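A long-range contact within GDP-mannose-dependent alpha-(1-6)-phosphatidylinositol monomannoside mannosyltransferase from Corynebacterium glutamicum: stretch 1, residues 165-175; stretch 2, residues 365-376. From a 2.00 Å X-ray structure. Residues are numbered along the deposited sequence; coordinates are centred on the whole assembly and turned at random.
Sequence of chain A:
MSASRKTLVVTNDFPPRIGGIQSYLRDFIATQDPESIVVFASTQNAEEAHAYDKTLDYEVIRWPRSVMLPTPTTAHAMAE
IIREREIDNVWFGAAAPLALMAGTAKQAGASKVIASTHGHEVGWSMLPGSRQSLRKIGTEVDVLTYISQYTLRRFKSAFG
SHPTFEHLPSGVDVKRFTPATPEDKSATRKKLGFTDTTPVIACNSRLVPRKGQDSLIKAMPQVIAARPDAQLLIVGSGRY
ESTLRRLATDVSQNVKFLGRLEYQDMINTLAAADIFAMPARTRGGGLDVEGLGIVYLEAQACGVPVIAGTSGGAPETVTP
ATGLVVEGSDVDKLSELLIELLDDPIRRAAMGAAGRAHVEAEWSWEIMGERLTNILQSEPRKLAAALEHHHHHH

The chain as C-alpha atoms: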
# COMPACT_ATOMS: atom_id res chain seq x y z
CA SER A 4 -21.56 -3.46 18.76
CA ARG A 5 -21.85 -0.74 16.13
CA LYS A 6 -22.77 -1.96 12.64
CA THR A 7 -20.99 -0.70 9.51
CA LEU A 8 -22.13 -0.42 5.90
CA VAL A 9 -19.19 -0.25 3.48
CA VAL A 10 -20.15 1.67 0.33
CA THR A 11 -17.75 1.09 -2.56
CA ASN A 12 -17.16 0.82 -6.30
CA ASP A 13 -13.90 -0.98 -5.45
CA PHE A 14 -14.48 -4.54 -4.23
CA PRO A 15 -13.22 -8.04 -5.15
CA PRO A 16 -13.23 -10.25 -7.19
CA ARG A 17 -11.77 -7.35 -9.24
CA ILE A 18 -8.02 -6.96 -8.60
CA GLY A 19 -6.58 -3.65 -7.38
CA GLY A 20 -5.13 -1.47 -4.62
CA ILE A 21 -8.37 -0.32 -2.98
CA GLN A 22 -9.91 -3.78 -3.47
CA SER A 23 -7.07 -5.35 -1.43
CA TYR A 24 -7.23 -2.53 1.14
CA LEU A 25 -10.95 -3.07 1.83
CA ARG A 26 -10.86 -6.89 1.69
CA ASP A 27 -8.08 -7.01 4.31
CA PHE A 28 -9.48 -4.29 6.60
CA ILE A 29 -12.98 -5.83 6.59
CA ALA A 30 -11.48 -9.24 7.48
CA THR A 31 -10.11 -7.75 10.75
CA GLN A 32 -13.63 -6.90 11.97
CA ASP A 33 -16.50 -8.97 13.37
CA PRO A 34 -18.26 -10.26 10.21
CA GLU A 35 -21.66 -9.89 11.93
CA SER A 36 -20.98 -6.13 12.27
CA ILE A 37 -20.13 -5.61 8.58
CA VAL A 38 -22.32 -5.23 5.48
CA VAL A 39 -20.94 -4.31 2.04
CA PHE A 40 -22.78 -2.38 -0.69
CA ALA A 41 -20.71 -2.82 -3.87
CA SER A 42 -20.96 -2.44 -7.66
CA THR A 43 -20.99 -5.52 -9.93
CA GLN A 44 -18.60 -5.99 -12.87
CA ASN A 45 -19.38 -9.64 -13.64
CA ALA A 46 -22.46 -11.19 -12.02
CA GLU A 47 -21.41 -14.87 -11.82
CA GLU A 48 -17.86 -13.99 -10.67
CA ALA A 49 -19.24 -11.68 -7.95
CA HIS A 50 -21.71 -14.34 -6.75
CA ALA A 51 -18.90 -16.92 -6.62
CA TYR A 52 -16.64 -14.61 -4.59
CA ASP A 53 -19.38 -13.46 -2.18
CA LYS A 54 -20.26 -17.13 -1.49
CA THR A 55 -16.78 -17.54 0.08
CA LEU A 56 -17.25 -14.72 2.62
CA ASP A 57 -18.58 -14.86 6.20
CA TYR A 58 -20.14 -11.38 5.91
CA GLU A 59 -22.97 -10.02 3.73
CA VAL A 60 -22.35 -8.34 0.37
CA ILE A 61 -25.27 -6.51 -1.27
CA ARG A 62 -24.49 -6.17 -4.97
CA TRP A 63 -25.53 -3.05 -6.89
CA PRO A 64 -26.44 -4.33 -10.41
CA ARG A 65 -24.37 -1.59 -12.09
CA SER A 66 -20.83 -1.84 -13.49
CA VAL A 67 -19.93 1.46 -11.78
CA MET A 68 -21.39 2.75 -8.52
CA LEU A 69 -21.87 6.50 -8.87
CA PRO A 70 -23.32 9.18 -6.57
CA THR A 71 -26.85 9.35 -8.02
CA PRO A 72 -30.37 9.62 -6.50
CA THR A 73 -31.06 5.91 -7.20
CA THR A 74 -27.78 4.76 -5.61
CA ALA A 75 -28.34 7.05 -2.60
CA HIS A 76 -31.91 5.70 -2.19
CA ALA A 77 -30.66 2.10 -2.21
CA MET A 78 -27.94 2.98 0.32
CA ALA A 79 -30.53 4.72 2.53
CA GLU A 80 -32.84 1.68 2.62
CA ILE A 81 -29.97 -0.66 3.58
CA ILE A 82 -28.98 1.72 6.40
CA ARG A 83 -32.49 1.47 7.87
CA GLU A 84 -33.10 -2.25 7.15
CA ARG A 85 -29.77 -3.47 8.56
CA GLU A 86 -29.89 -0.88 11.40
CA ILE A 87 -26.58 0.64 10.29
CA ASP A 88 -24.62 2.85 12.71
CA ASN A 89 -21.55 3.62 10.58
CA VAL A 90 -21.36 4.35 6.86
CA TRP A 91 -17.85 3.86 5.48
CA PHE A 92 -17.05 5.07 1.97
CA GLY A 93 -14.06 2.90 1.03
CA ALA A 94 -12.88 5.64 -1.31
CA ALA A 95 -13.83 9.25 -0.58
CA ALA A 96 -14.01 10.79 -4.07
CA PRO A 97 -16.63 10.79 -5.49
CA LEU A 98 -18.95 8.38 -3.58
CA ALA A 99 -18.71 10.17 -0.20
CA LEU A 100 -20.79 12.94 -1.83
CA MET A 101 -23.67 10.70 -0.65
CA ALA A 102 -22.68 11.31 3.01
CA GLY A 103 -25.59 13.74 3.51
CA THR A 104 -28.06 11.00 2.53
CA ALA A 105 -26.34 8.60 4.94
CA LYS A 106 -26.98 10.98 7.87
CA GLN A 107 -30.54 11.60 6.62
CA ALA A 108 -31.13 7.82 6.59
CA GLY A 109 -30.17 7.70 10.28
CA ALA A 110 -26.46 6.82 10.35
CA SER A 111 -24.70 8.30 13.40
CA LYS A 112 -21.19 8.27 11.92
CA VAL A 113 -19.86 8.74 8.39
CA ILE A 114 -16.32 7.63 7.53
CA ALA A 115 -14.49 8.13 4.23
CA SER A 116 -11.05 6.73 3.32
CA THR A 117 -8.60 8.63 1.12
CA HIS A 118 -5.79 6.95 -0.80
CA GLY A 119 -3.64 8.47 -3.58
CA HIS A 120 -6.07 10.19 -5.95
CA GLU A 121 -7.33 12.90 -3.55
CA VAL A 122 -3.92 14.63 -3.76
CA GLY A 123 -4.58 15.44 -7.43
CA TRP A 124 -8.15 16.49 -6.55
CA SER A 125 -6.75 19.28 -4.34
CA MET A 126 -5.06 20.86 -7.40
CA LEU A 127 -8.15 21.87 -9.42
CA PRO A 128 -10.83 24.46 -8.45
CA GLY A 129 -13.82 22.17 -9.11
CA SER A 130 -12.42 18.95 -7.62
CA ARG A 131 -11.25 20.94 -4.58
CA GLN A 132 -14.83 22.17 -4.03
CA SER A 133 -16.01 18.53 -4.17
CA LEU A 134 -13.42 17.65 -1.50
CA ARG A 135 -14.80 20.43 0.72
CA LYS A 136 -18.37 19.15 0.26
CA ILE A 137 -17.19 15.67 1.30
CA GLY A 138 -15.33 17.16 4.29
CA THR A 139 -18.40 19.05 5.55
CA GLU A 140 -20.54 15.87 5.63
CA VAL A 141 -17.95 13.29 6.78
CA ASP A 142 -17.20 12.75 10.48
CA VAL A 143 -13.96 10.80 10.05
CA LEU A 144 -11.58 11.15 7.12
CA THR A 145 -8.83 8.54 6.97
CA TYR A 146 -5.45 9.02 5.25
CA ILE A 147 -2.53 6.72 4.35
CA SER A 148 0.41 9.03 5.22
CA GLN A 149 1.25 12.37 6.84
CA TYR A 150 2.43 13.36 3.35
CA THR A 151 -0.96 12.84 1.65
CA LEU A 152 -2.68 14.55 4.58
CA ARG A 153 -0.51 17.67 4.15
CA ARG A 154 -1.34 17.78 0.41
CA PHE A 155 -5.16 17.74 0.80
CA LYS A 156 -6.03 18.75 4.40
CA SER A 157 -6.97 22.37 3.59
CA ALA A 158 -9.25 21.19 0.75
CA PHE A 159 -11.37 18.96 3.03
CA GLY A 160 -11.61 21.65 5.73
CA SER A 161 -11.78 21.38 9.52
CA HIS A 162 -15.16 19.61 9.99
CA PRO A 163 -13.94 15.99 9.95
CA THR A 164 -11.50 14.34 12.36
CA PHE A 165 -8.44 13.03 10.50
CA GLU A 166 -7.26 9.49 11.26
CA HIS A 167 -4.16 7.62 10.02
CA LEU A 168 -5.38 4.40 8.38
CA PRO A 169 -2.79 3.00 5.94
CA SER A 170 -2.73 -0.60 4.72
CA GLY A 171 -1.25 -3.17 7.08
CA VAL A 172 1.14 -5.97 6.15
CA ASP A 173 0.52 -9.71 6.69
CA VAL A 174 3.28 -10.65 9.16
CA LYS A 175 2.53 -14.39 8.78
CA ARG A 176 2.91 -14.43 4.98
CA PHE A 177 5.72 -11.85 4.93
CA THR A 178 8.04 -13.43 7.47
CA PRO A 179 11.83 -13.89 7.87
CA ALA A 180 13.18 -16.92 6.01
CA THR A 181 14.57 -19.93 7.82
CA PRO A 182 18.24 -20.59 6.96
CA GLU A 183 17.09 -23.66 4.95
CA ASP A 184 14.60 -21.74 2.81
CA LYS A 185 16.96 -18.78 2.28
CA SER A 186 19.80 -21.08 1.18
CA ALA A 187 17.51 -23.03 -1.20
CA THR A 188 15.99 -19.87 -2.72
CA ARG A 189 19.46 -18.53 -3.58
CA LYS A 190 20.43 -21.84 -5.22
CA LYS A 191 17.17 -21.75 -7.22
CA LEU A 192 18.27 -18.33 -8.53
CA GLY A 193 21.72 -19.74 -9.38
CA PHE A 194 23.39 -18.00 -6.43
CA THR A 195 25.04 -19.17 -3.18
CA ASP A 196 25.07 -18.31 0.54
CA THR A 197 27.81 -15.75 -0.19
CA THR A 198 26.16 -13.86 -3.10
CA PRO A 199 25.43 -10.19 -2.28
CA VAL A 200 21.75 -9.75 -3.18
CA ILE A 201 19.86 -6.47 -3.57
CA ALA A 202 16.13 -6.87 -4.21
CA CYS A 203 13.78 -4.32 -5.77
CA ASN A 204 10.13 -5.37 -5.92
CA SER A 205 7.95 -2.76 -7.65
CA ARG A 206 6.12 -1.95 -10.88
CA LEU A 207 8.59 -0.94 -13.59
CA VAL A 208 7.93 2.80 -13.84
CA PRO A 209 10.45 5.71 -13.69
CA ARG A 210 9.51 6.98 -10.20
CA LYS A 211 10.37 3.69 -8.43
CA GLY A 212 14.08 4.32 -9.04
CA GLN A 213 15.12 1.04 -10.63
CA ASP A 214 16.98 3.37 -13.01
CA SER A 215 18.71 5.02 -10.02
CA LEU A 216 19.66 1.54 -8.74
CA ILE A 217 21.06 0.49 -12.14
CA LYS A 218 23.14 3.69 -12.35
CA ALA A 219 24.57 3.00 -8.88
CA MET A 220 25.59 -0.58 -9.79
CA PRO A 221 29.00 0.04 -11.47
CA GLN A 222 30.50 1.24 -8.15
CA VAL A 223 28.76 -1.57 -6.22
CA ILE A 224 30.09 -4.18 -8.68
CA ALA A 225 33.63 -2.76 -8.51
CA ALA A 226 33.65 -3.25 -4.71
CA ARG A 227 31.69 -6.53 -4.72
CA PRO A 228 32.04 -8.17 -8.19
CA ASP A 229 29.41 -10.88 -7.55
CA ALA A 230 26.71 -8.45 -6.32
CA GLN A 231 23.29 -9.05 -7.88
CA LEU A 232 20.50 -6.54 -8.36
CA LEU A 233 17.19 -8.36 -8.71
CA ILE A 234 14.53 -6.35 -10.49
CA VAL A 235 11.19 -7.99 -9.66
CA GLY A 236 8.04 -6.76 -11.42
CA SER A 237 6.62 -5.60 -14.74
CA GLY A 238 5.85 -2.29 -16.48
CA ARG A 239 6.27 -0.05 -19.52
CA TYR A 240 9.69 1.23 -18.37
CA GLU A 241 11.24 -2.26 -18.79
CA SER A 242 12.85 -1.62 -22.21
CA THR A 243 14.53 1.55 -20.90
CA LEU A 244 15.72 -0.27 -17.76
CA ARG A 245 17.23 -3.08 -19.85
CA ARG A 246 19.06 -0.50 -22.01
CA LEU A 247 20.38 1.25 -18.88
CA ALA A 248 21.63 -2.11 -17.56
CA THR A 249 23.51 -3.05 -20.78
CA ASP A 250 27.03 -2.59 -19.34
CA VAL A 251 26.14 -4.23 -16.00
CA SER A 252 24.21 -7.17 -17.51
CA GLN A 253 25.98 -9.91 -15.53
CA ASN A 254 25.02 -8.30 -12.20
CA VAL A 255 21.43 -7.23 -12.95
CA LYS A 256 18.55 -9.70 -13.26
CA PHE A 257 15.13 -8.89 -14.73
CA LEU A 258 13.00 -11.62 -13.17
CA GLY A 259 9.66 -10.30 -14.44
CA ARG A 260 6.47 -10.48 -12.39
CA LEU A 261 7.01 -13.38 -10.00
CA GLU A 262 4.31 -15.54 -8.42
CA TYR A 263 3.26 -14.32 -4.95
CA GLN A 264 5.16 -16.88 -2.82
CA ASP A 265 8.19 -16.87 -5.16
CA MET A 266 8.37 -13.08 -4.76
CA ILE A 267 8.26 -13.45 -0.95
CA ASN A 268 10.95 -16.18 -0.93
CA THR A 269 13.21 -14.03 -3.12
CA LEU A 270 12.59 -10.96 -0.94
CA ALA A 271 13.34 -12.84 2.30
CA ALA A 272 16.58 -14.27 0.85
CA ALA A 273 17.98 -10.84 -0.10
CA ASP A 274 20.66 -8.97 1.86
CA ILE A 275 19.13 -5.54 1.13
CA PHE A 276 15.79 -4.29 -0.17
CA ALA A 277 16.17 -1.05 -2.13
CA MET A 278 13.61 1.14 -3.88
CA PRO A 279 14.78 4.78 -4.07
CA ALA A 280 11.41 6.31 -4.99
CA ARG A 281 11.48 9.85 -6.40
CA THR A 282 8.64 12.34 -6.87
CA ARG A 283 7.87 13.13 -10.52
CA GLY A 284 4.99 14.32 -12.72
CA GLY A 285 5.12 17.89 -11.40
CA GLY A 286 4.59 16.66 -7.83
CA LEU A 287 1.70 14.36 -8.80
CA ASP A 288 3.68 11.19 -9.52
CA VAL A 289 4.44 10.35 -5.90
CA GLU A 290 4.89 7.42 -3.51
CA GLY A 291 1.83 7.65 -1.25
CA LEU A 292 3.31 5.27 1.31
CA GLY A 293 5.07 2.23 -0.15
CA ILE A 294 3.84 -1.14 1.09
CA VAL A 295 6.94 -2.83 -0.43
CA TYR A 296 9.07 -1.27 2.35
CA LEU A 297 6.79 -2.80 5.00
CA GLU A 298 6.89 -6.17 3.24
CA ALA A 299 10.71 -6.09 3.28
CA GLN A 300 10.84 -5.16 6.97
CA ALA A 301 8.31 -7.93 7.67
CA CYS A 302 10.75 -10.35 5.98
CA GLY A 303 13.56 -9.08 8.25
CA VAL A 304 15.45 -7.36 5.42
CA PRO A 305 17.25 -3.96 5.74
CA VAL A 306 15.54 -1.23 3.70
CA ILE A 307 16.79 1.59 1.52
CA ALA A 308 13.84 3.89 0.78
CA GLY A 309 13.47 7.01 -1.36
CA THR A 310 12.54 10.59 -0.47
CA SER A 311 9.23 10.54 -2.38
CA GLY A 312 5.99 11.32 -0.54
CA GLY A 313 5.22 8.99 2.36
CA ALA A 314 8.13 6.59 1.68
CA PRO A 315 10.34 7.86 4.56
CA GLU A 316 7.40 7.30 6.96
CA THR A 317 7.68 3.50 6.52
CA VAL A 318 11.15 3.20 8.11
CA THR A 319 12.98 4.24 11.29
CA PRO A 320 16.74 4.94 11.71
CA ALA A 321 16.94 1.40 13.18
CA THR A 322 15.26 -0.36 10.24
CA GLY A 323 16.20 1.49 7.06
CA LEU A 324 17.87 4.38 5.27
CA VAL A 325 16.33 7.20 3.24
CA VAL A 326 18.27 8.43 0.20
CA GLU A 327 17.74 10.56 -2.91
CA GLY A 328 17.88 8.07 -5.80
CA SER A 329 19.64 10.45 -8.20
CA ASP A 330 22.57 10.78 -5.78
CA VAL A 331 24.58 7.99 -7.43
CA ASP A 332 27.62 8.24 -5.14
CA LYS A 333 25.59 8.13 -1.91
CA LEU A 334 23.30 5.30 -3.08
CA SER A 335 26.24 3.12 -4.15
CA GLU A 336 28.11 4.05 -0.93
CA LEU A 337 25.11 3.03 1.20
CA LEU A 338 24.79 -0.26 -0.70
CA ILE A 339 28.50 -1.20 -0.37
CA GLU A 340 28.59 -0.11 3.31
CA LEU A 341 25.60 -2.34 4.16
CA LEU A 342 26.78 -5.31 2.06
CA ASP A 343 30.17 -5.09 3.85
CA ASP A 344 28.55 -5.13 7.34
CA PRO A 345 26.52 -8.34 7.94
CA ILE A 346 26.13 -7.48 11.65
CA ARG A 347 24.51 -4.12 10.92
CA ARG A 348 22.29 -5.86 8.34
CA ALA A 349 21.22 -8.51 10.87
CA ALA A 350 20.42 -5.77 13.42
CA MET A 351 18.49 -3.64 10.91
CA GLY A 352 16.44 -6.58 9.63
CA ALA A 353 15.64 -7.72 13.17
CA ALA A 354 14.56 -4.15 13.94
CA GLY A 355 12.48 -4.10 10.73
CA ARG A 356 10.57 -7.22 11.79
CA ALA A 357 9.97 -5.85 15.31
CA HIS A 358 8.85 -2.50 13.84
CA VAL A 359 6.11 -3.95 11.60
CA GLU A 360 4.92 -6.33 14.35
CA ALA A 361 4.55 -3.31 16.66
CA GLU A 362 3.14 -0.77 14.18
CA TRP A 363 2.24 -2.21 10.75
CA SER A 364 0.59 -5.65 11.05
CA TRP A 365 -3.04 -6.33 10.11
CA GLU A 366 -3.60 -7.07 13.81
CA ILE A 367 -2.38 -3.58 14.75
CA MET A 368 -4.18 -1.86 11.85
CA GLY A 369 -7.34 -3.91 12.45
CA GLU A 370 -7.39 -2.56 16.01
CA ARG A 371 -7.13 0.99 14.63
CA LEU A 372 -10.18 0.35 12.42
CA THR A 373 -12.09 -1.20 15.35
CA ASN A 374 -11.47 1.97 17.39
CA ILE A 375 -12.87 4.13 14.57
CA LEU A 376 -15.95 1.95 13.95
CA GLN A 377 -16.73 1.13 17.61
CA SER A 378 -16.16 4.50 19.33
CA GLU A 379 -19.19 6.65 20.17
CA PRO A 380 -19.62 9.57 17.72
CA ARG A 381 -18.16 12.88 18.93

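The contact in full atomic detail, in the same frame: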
# COMPACT_ATOMS: atom_id res chain seq x y z
N PHE A 165 -9.35 13.73 11.41
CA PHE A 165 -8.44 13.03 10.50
C PHE A 165 -7.71 11.90 11.21
O PHE A 165 -7.07 12.11 12.24
CB PHE A 165 -7.46 14.02 9.86
CG PHE A 165 -8.12 15.07 9.01
CD1 PHE A 165 -8.33 14.86 7.65
CD2 PHE A 165 -8.54 16.28 9.57
CE1 PHE A 165 -8.94 15.84 6.87
CE2 PHE A 165 -9.15 17.26 8.79
CZ PHE A 165 -9.35 17.03 7.44
N GLU A 166 -7.81 10.69 10.64
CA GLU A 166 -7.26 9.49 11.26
C GLU A 166 -6.32 8.74 10.31
O GLU A 166 -6.66 8.51 9.15
CB GLU A 166 -8.38 8.55 11.72
CG GLU A 166 -9.28 9.12 12.82
CD GLU A 166 -8.66 9.04 14.21
OE1 GLU A 166 -7.62 8.36 14.38
OE2 GLU A 166 -9.22 9.66 15.14
N HIS A 167 -5.15 8.36 10.81
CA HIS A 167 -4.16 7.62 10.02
C HIS A 167 -4.58 6.16 9.87
O HIS A 167 -4.56 5.39 10.83
CB HIS A 167 -2.77 7.74 10.67
CG HIS A 167 -1.65 7.20 9.83
ND1 HIS A 167 -0.65 6.41 10.36
CD2 HIS A 167 -1.38 7.33 8.52
CE1 HIS A 167 0.19 6.08 9.40
NE2 HIS A 167 -0.22 6.63 8.27
N LEU A 168 -4.98 5.78 8.66
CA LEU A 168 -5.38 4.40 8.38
C LEU A 168 -4.77 3.87 7.07
O LEU A 168 -5.48 3.69 6.08
CB LEU A 168 -6.91 4.25 8.39
CG LEU A 168 -7.48 2.84 8.60
CD1 LEU A 168 -7.22 2.33 10.01
CD2 LEU A 168 -8.96 2.79 8.27
N PRO A 169 -3.44 3.63 7.08
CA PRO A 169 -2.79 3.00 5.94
C PRO A 169 -3.04 1.50 5.92
O PRO A 169 -3.51 0.94 6.91
CB PRO A 169 -1.31 3.27 6.21
CG PRO A 169 -1.21 3.30 7.69
CD PRO A 169 -2.48 3.96 8.15
N SER A 170 -2.71 0.86 4.80
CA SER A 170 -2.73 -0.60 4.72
C SER A 170 -1.80 -1.20 5.77
O SER A 170 -0.78 -0.60 6.14
CB SER A 170 -2.29 -1.05 3.33
OG SER A 170 -2.25 -2.47 3.24
N GLY A 171 -2.16 -2.38 6.26
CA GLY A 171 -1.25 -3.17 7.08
C GLY A 171 -0.45 -4.11 6.20
O GLY A 171 -0.59 -4.12 4.98
N VAL A 172 0.41 -4.90 6.84
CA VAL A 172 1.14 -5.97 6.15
C VAL A 172 0.88 -7.30 6.88
O VAL A 172 0.80 -7.32 8.11
CB VAL A 172 2.66 -5.64 6.01
CG1 VAL A 172 3.34 -5.46 7.38
CG2 VAL A 172 3.38 -6.70 5.18
N ASP A 173 0.72 -8.38 6.11
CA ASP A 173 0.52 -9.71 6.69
C ASP A 173 1.85 -10.27 7.20
O ASP A 173 2.68 -10.74 6.42
CB ASP A 173 -0.12 -10.66 5.66
CG ASP A 173 -0.56 -11.99 6.27
OD1 ASP A 173 -0.04 -12.40 7.33
OD2 ASP A 173 -1.44 -12.65 5.67
N VAL A 174 2.03 -10.22 8.52
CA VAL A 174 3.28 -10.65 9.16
C VAL A 174 3.46 -12.18 9.24
O VAL A 174 4.52 -12.66 9.64
CB VAL A 174 3.47 -10.00 10.56
CG1 VAL A 174 3.64 -8.49 10.43
CG2 VAL A 174 2.31 -10.34 11.50
N LYS A 175 2.42 -12.93 8.87
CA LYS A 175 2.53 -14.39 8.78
C LYS A 175 2.94 -14.87 7.39
O LYS A 175 3.62 -15.89 7.25
CB LYS A 175 1.22 -15.06 9.21
CG LYS A 175 1.06 -15.17 10.72
N TRP A 365 -1.59 -6.40 10.25
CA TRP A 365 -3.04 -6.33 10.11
C TRP A 365 -3.76 -6.42 11.46
O TRP A 365 -4.89 -5.94 11.60
CB TRP A 365 -3.57 -7.38 9.12
CG TRP A 365 -3.40 -6.95 7.69
CD1 TRP A 365 -2.58 -7.50 6.75
CD2 TRP A 365 -4.06 -5.84 7.05
NE1 TRP A 365 -2.69 -6.81 5.57
CE2 TRP A 365 -3.59 -5.79 5.72
CE3 TRP A 365 -5.00 -4.89 7.48
CZ2 TRP A 365 -4.03 -4.82 4.81
CZ3 TRP A 365 -5.44 -3.94 6.57
CH2 TRP A 365 -4.95 -3.91 5.25
N GLU A 366 -3.09 -7.02 12.44
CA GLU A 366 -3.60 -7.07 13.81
C GLU A 366 -3.61 -5.68 14.44
O GLU A 366 -4.61 -5.27 15.04
CB GLU A 366 -2.76 -8.03 14.67
CG GLU A 366 -3.09 -9.51 14.47
CD GLU A 366 -2.50 -10.11 13.20
OE1 GLU A 366 -1.65 -9.47 12.54
OE2 GLU A 366 -2.89 -11.25 12.86
N ILE A 367 -2.50 -4.96 14.28
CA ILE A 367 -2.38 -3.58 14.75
C ILE A 367 -3.34 -2.65 14.01
O ILE A 367 -4.08 -1.88 14.63
CB ILE A 367 -0.91 -3.06 14.63
CG1 ILE A 367 0.03 -3.82 15.58
CG2 ILE A 367 -0.83 -1.54 14.84
CD1 ILE A 367 -0.27 -3.68 17.07
N MET A 368 -3.33 -2.72 12.68
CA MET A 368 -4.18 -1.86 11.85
C MET A 368 -5.66 -2.17 12.02
O MET A 368 -6.49 -1.27 12.01
CB MET A 368 -3.77 -1.92 10.37
CG MET A 368 -2.40 -1.30 10.06
SD MET A 368 -2.11 0.36 10.74
CE MET A 368 -3.48 1.28 10.05
N GLY A 369 -5.97 -3.46 12.17
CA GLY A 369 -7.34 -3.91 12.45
C GLY A 369 -7.88 -3.30 13.73
O GLY A 369 -9.05 -2.91 13.79
N GLU A 370 -7.03 -3.20 14.75
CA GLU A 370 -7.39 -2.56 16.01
C GLU A 370 -7.68 -1.07 15.83
O GLU A 370 -8.62 -0.55 16.43
CB GLU A 370 -6.29 -2.76 17.06
CG GLU A 370 -6.27 -4.14 17.69
N ARG A 371 -6.89 -0.41 14.99
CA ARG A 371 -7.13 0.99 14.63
C ARG A 371 -8.50 1.18 13.99
O ARG A 371 -9.22 2.13 14.32
CB ARG A 371 -6.05 1.52 13.68
CG ARG A 371 -4.70 1.81 14.33
CD ARG A 371 -3.83 2.59 13.37
NE ARG A 371 -2.48 2.84 13.87
CZ ARG A 371 -1.56 3.55 13.23
NH1 ARG A 371 -1.84 4.10 12.05
NH2 ARG A 371 -0.36 3.72 13.76
N LEU A 372 -8.87 0.28 13.07
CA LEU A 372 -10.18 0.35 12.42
C LEU A 372 -11.31 0.09 13.42
O LEU A 372 -12.34 0.76 13.39
CB LEU A 372 -10.28 -0.62 11.24
CG LEU A 372 -11.61 -0.61 10.46
CD1 LEU A 372 -11.91 0.77 9.87
CD2 LEU A 372 -11.64 -1.68 9.38
N THR A 373 -11.11 -0.88 14.31
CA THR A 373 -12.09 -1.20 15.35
C THR A 373 -12.38 0.03 16.20
O THR A 373 -13.55 0.34 16.47
CB THR A 373 -11.63 -2.39 16.22
OG1 THR A 373 -11.41 -3.53 15.38
CG2 THR A 373 -12.68 -2.76 17.27
N ASN A 374 -11.33 0.74 16.60
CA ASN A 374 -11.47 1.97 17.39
C ASN A 374 -12.28 3.05 16.69
O ASN A 374 -13.06 3.75 17.33
CB ASN A 374 -10.10 2.51 17.79
CG ASN A 374 -9.37 1.61 18.78
OD1 ASN A 374 -9.97 0.71 19.38
ND2 ASN A 374 -8.08 1.84 18.95
N ILE A 375 -12.11 3.17 15.38
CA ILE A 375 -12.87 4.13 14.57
C ILE A 375 -14.34 3.71 14.49
O ILE A 375 -15.24 4.53 14.74
CB ILE A 375 -12.26 4.30 13.15
CG1 ILE A 375 -10.83 4.85 13.24
CG2 ILE A 375 -13.14 5.21 12.29
CD1 ILE A 375 -10.04 4.76 11.94
N LEU A 376 -14.59 2.45 14.17
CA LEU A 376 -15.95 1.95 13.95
C LEU A 376 -16.75 1.71 15.24
O LEU A 376 -17.98 1.74 15.22
CB LEU A 376 -15.93 0.67 13.10
CG LEU A 376 -15.33 0.76 11.69
CD1 LEU A 376 -15.34 -0.61 11.03
CD2 LEU A 376 -16.08 1.78 10.83
O HOH W 1 -0.70 -9.52 10.01

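This is a largely apolar packing of a C-terminal helix against the end of a strand and the loop that follows it, with a tryptophan lying against bare backbone at one end, leucine and methionine packing along the middle, and a few polar links fastening the margins. Strand 165-167 and helix 365-376 run nearly antiparallel, at 160°, with their axes no closer than 10.3 Å, so side chains fill the space between them. Along the loop the backbones converge, until the CA atoms of Gly-171 and Trp-365 lie 4.7 Å apart.

That convergence depends on glycine. Gly-171 CA sits 3.8 Å from the centroid of the six-membered ring of Trp-365, 12° off the ring normal, a CH-pi contact over the face; Gly-171 N is 3.3 Å from Trp-365 CH2. A CB on Gly-171 would point toward the helix and clash with Trp-365 CD2 at 3.0 Å, so the missing side chain is what lets the indole lie flat on the loop. Ser-170 turns its CB away, and its OG bonds to Gly-171 O over 2.9 Å, within the loop itself.

One helical turn on, Met-368 points toward the loop. Its CG packs 3.7 Å from Gly-171 CA, while its CE reaches Pro-169 CD at 3.4 Å and Leu-168 CD1 at 3.9 Å. The same methyl crowds Pro-169 O, 3.2 Å from Met-368 CE, and leaves that carbonyl buried without a polar partner, a cost this apolar packing carries. Leu-168 leaves its backbone sideways, but the end of its side chain comes nearer the helix: CD2 meets Leu-372 CD1 at 3.9 Å and CD1 meets Ile-375 CD1 at 4.2 Å. Met-368, Leu-372 and Ile-375 recur at intervals of three or four, the spacing that gathers residues on one side of a helix.

Arg-371 also points toward the strand, but its extended side chain carries the guanidinium to the margin. There NH1 donates a hydrogen bond to His-167 O at 3.2 Å, with His-167 ND1 also 3.1 Å from Arg-371 NH1, near the guanidinium plane.

At the helix start, Trp-365 N lies in the first turn, where no carbonyl within the helix precedes it to accept its hydrogen. It makes a weak hydrogen bond to Val-172 O, 3.3 Å long, and also donates to water 1, whose oxygen is 3.3 Å from Trp-365 N. That water accepts from Val-174 N at 3.2 Å and donates to Glu-366 OE1 at 2.7 Å, bridging the two stretches.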